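Local coordinates for NADB-Rossmann Superfamily protein (PDB 3LEC) that probably methylates N1 of adenine 22 in tRNA, the activity generally assigned to its Rossmann-like family, and binds a zinc ion, at residues Ala16-Ser30 and Phe38-Glu52. Sequence-based numbering, arbitrary orientation.
Sequences ANYVPKGARLLDVGS and FLLQMGYCDFAIAGE
Arg-24 and Phe-47 stand side by side on the same face of two neighbouring parallel strands, 23-28 and 47-52, of a beta-alpha-beta unit. The guanidinium lies almost parallel to the ring, their planes 11° apart, and Phe-47 CD2 lies over one guanidinium face, toward its rim, 3.3 Å from Arg-24 NH2. A bend at chi3 (57°) turns the guanidinium across to Phe-47, while NH2 bonds to the carbonyl of Asp-89. Between the strands, Leu-25 N donates to Phe-47 O, and Leu-25 O accepts from Ile-49 N (2.8 Å); Asp-27 repeats the pattern with Ile-49 and Gly-51, its N-H to Ile-49 O being nearly straight at 176°.

The sheet face bearing Leu-25 and Ala-48 is covered by helix 34-41. Leu-39 CD1 meets Leu-25 CD2 at 3.6 Å, the two side chains crossing at about a right angle, and also touches Val-19, whose CG1 rests on Cys-45 SG. Near the surface, Lys-21 NZ sits over one face of the Tyr-44 ring, 3.5 Å from its centroid, a cation-pi contact; selenomethionine Met-42 covers the opposite face.

In this Rossmann-like unit, parallel backbone bonds thus join the strands and apolar contacts of Leu-39 join the helix to them, whereas Lys-21 meets an aromatic face and Arg-24 lies flat against Phe-47, bonded to a backbone carbonyl.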
# COMPACT_ATOMS: atom_id res chain seq x y z
N ALA A 16 4.15 6.80 6.51
CA ALA A 16 4.62 7.00 7.91
C ALA A 16 3.60 7.72 8.78
O ALA A 16 3.47 7.39 9.95
CB ALA A 16 5.94 7.77 7.93
N ASN A 17 2.88 8.69 8.20
CA ASN A 17 1.91 9.50 8.96
C ASN A 17 0.78 8.65 9.55
O ASN A 17 0.15 9.08 10.51
CB ASN A 17 1.27 10.62 8.12
CG ASN A 17 2.28 11.65 7.62
OD1 ASN A 17 2.04 12.33 6.62
ND2 ASN A 17 3.40 11.77 8.30
N TYR A 18 0.53 7.48 8.96
CA TYR A 18 -0.52 6.56 9.40
C TYR A 18 -0.06 5.44 10.33
O TYR A 18 -0.89 4.66 10.80
CB TYR A 18 -1.25 5.95 8.22
CG TYR A 18 -2.17 6.87 7.47
CD1 TYR A 18 -3.34 7.36 8.06
CD2 TYR A 18 -1.89 7.22 6.16
CE1 TYR A 18 -4.21 8.21 7.33
CE2 TYR A 18 -2.75 8.06 5.44
CZ TYR A 18 -3.89 8.54 6.03
OH TYR A 18 -4.72 9.36 5.29
N VAL A 19 1.24 5.35 10.59
CA VAL A 19 1.76 4.32 11.49
C VAL A 19 1.53 4.83 12.90
O VAL A 19 1.92 5.96 13.22
CB VAL A 19 3.27 4.06 11.25
CG1 VAL A 19 3.79 2.95 12.18
CG2 VAL A 19 3.50 3.67 9.80
N PRO A 20 0.83 4.02 13.72
CA PRO A 20 0.50 4.44 15.07
C PRO A 20 1.76 4.70 15.88
O PRO A 20 2.74 3.97 15.73
CB PRO A 20 -0.22 3.21 15.65
CG PRO A 20 -0.80 2.54 14.48
CD PRO A 20 0.29 2.69 13.44
N LYS A 21 1.72 5.71 16.75
CA LYS A 21 2.80 5.94 17.71
C LYS A 21 3.08 4.70 18.54
O LYS A 21 2.15 4.03 19.01
CB LYS A 21 2.44 7.09 18.65
CG LYS A 21 2.17 8.40 17.95
CD LYS A 21 3.46 9.02 17.47
CE LYS A 21 3.27 10.48 17.17
NZ LYS A 21 4.39 10.92 16.33
N GLY A 22 4.36 4.39 18.72
CA GLY A 22 4.77 3.26 19.56
C GLY A 22 4.65 1.91 18.85
O GLY A 22 4.88 0.87 19.47
N ALA A 23 4.29 1.92 17.56
CA ALA A 23 4.13 0.66 16.81
C ALA A 23 5.40 -0.17 16.80
O ALA A 23 6.52 0.35 16.90
CB ALA A 23 3.65 0.92 15.35
N ARG A 24 5.20 -1.48 16.69
CA ARG A 24 6.26 -2.43 16.41
C ARG A 24 5.90 -2.91 15.02
O ARG A 24 4.86 -3.52 14.83
CB ARG A 24 6.24 -3.54 17.44
CG ARG A 24 6.43 -3.05 18.85
CD ARG A 24 6.42 -4.20 19.88
NE ARG A 24 7.45 -5.22 19.59
CZ ARG A 24 8.72 -5.17 19.97
NH1 ARG A 24 9.18 -4.16 20.70
NH2 ARG A 24 9.55 -6.16 19.64
N LEU A 25 6.74 -2.57 14.06
CA LEU A 25 6.38 -2.54 12.64
C LEU A 25 7.19 -3.55 11.85
O LEU A 25 8.38 -3.68 12.09
CB LEU A 25 6.71 -1.15 12.08
CG LEU A 25 6.67 -0.92 10.57
CD1 LEU A 25 5.25 -0.90 10.08
CD2 LEU A 25 7.37 0.38 10.20
N LEU A 26 6.53 -4.25 10.93
CA LEU A 26 7.22 -4.93 9.84
C LEU A 26 6.97 -4.21 8.51
O LEU A 26 5.81 -4.02 8.10
CB LEU A 26 6.80 -6.40 9.75
CG LEU A 26 7.12 -7.16 8.45
CD1 LEU A 26 8.62 -7.55 8.30
CD2 LEU A 26 6.24 -8.37 8.29
N ASP A 27 8.07 -3.85 7.84
CA ASP A 27 8.02 -3.25 6.50
C ASP A 27 8.44 -4.32 5.51
O ASP A 27 9.61 -4.69 5.45
CB ASP A 27 8.99 -2.06 6.41
CG ASP A 27 8.72 -1.14 5.21
OD1 ASP A 27 7.66 -1.27 4.57
OD2 ASP A 27 9.58 -0.27 4.90
N VAL A 28 7.47 -4.81 4.75
CA VAL A 28 7.70 -5.93 3.84
C VAL A 28 8.28 -5.43 2.53
O VAL A 28 7.65 -4.60 1.85
CB VAL A 28 6.41 -6.68 3.53
CG1 VAL A 28 6.71 -7.91 2.68
CG2 VAL A 28 5.74 -7.07 4.82
N GLY A 29 9.46 -5.92 2.17
CA GLY A 29 10.18 -5.47 0.98
C GLY A 29 10.54 -4.01 1.12
O GLY A 29 10.40 -3.21 0.18
N SER A 30 11.03 -3.66 2.31
CA SER A 30 11.38 -2.31 2.68
C SER A 30 12.25 -1.64 1.64
O SER A 30 13.22 -2.23 1.15
CB SER A 30 12.08 -2.30 4.03
OG SER A 30 12.14 -0.97 4.50
N PHE A 38 13.27 6.28 9.46
CA PHE A 38 12.60 7.52 9.80
C PHE A 38 11.86 7.36 11.12
O PHE A 38 12.01 8.17 12.04
CB PHE A 38 11.59 7.93 8.72
CG PHE A 38 10.79 9.13 9.13
CD1 PHE A 38 11.41 10.38 9.24
CD2 PHE A 38 9.46 9.00 9.50
CE1 PHE A 38 10.70 11.51 9.67
CE2 PHE A 38 8.71 10.13 9.91
CZ PHE A 38 9.33 11.38 10.01
N LEU A 39 11.09 6.27 11.22
CA LEU A 39 10.17 6.09 12.34
C LEU A 39 10.96 5.85 13.62
O LEU A 39 10.55 6.35 14.67
CB LEU A 39 9.23 4.92 12.07
CG LEU A 39 8.20 5.23 10.97
CD1 LEU A 39 7.36 3.99 10.72
CD2 LEU A 39 7.33 6.47 11.35
N LEU A 40 12.05 5.09 13.52
CA LEU A 40 12.90 4.81 14.69
C LEU A 40 13.78 5.99 15.11
O LEU A 40 13.96 6.23 16.31
CB LEU A 40 13.75 3.55 14.49
CG LEU A 40 13.12 2.25 15.01
CD1 LEU A 40 12.82 2.34 16.53
CD2 LEU A 40 11.84 1.85 14.25
N GLN A 41 14.33 6.73 14.14
CA GLN A 41 15.18 7.86 14.49
C GLN A 41 14.36 8.95 15.20
O GLN A 41 14.90 9.69 16.02
CB GLN A 41 15.93 8.42 13.28
CG GLN A 41 15.12 9.39 12.43
CD GLN A 41 15.75 9.67 11.05
OE1 GLN A 41 15.16 10.37 10.23
NE2 GLN A 41 16.93 9.12 10.80
N MSE A 42 13.06 9.04 14.90
CA MSE A 42 12.22 10.10 15.49
C MSE A 42 11.58 9.61 16.79
O MSE A 42 10.86 10.37 17.45
CB MSE A 42 11.12 10.55 14.53
CG MSE A 42 11.59 11.01 13.15
SE MSE A 42 12.60 12.66 13.22
CE MSE A 42 11.05 13.90 13.26
N GLY A 43 11.85 8.36 17.14
CA GLY A 43 11.22 7.72 18.30
C GLY A 43 9.73 7.45 18.15
O GLY A 43 9.06 7.16 19.15
N TYR A 44 9.21 7.54 16.92
CA TYR A 44 7.77 7.37 16.67
C TYR A 44 7.28 5.93 16.71
O TYR A 44 6.07 5.66 16.81
CB TYR A 44 7.37 7.97 15.32
CG TYR A 44 7.52 9.48 15.20
CD1 TYR A 44 7.52 10.30 16.33
CD2 TYR A 44 7.62 10.08 13.95
CE1 TYR A 44 7.65 11.68 16.21
CE2 TYR A 44 7.74 11.44 13.82
CZ TYR A 44 7.75 12.24 14.95
OH TYR A 44 7.85 13.61 14.83
N CYS A 45 8.21 4.99 16.56
CA CYS A 45 7.90 3.59 16.75
C CYS A 45 8.88 3.00 17.74
O CYS A 45 9.94 3.56 17.98
CB CYS A 45 7.98 2.81 15.44
SG CYS A 45 6.65 3.22 14.29
N ASP A 46 8.52 1.84 18.29
CA ASP A 46 9.33 1.19 19.30
C ASP A 46 10.35 0.22 18.72
O ASP A 46 11.41 0.03 19.31
CB ASP A 46 8.42 0.45 20.28
CG ASP A 46 7.80 1.37 21.32
OD1 ASP A 46 8.07 2.59 21.27
OD2 ASP A 46 7.07 0.85 22.19
N PHE A 47 10.02 -0.37 17.57
CA PHE A 47 10.80 -1.47 16.98
C PHE A 47 10.33 -1.68 15.55
O PHE A 47 9.14 -1.47 15.23
CB PHE A 47 10.60 -2.77 17.79
CG PHE A 47 11.20 -4.00 17.17
CD1 PHE A 47 12.57 -4.19 17.16
CD2 PHE A 47 10.39 -4.99 16.62
CE1 PHE A 47 13.13 -5.35 16.61
CE2 PHE A 47 10.92 -6.13 16.06
CZ PHE A 47 12.30 -6.31 16.06
N ALA A 48 11.25 -2.08 14.68
CA ALA A 48 10.87 -2.41 13.31
C ALA A 48 11.71 -3.54 12.73
O ALA A 48 12.84 -3.78 13.17
CB ALA A 48 10.91 -1.17 12.40
N ILE A 49 11.14 -4.24 11.75
CA ILE A 49 11.84 -5.23 10.94
C ILE A 49 11.73 -4.77 9.49
O ILE A 49 10.63 -4.40 9.01
CB ILE A 49 11.25 -6.65 11.07
CG1 ILE A 49 11.28 -7.14 12.55
CG2 ILE A 49 11.95 -7.66 10.14
CD1 ILE A 49 10.22 -8.24 12.82
N ALA A 50 12.87 -4.76 8.81
CA ALA A 50 12.88 -4.50 7.37
C ALA A 50 13.02 -5.85 6.71
O ALA A 50 14.07 -6.49 6.82
CB ALA A 50 14.04 -3.57 6.98
N GLY A 51 11.96 -6.30 6.04
CA GLY A 51 11.93 -7.63 5.44
C GLY A 51 12.33 -7.55 3.98
O GLY A 51 11.78 -6.76 3.23
N GLU A 52 13.32 -8.33 3.60
CA GLU A 52 13.82 -8.27 2.24
C GLU A 52 13.81 -9.69 1.71
O GLU A 52 13.95 -10.65 2.49
CB GLU A 52 15.24 -7.67 2.16
CG GLU A 52 15.44 -6.28 2.81
CD GLU A 52 14.58 -5.16 2.18
OE1 GLU A 52 14.04 -5.32 1.08
OE2 GLU A 52 14.43 -4.10 2.82
O HOH W 1 4.58 6.47 14.50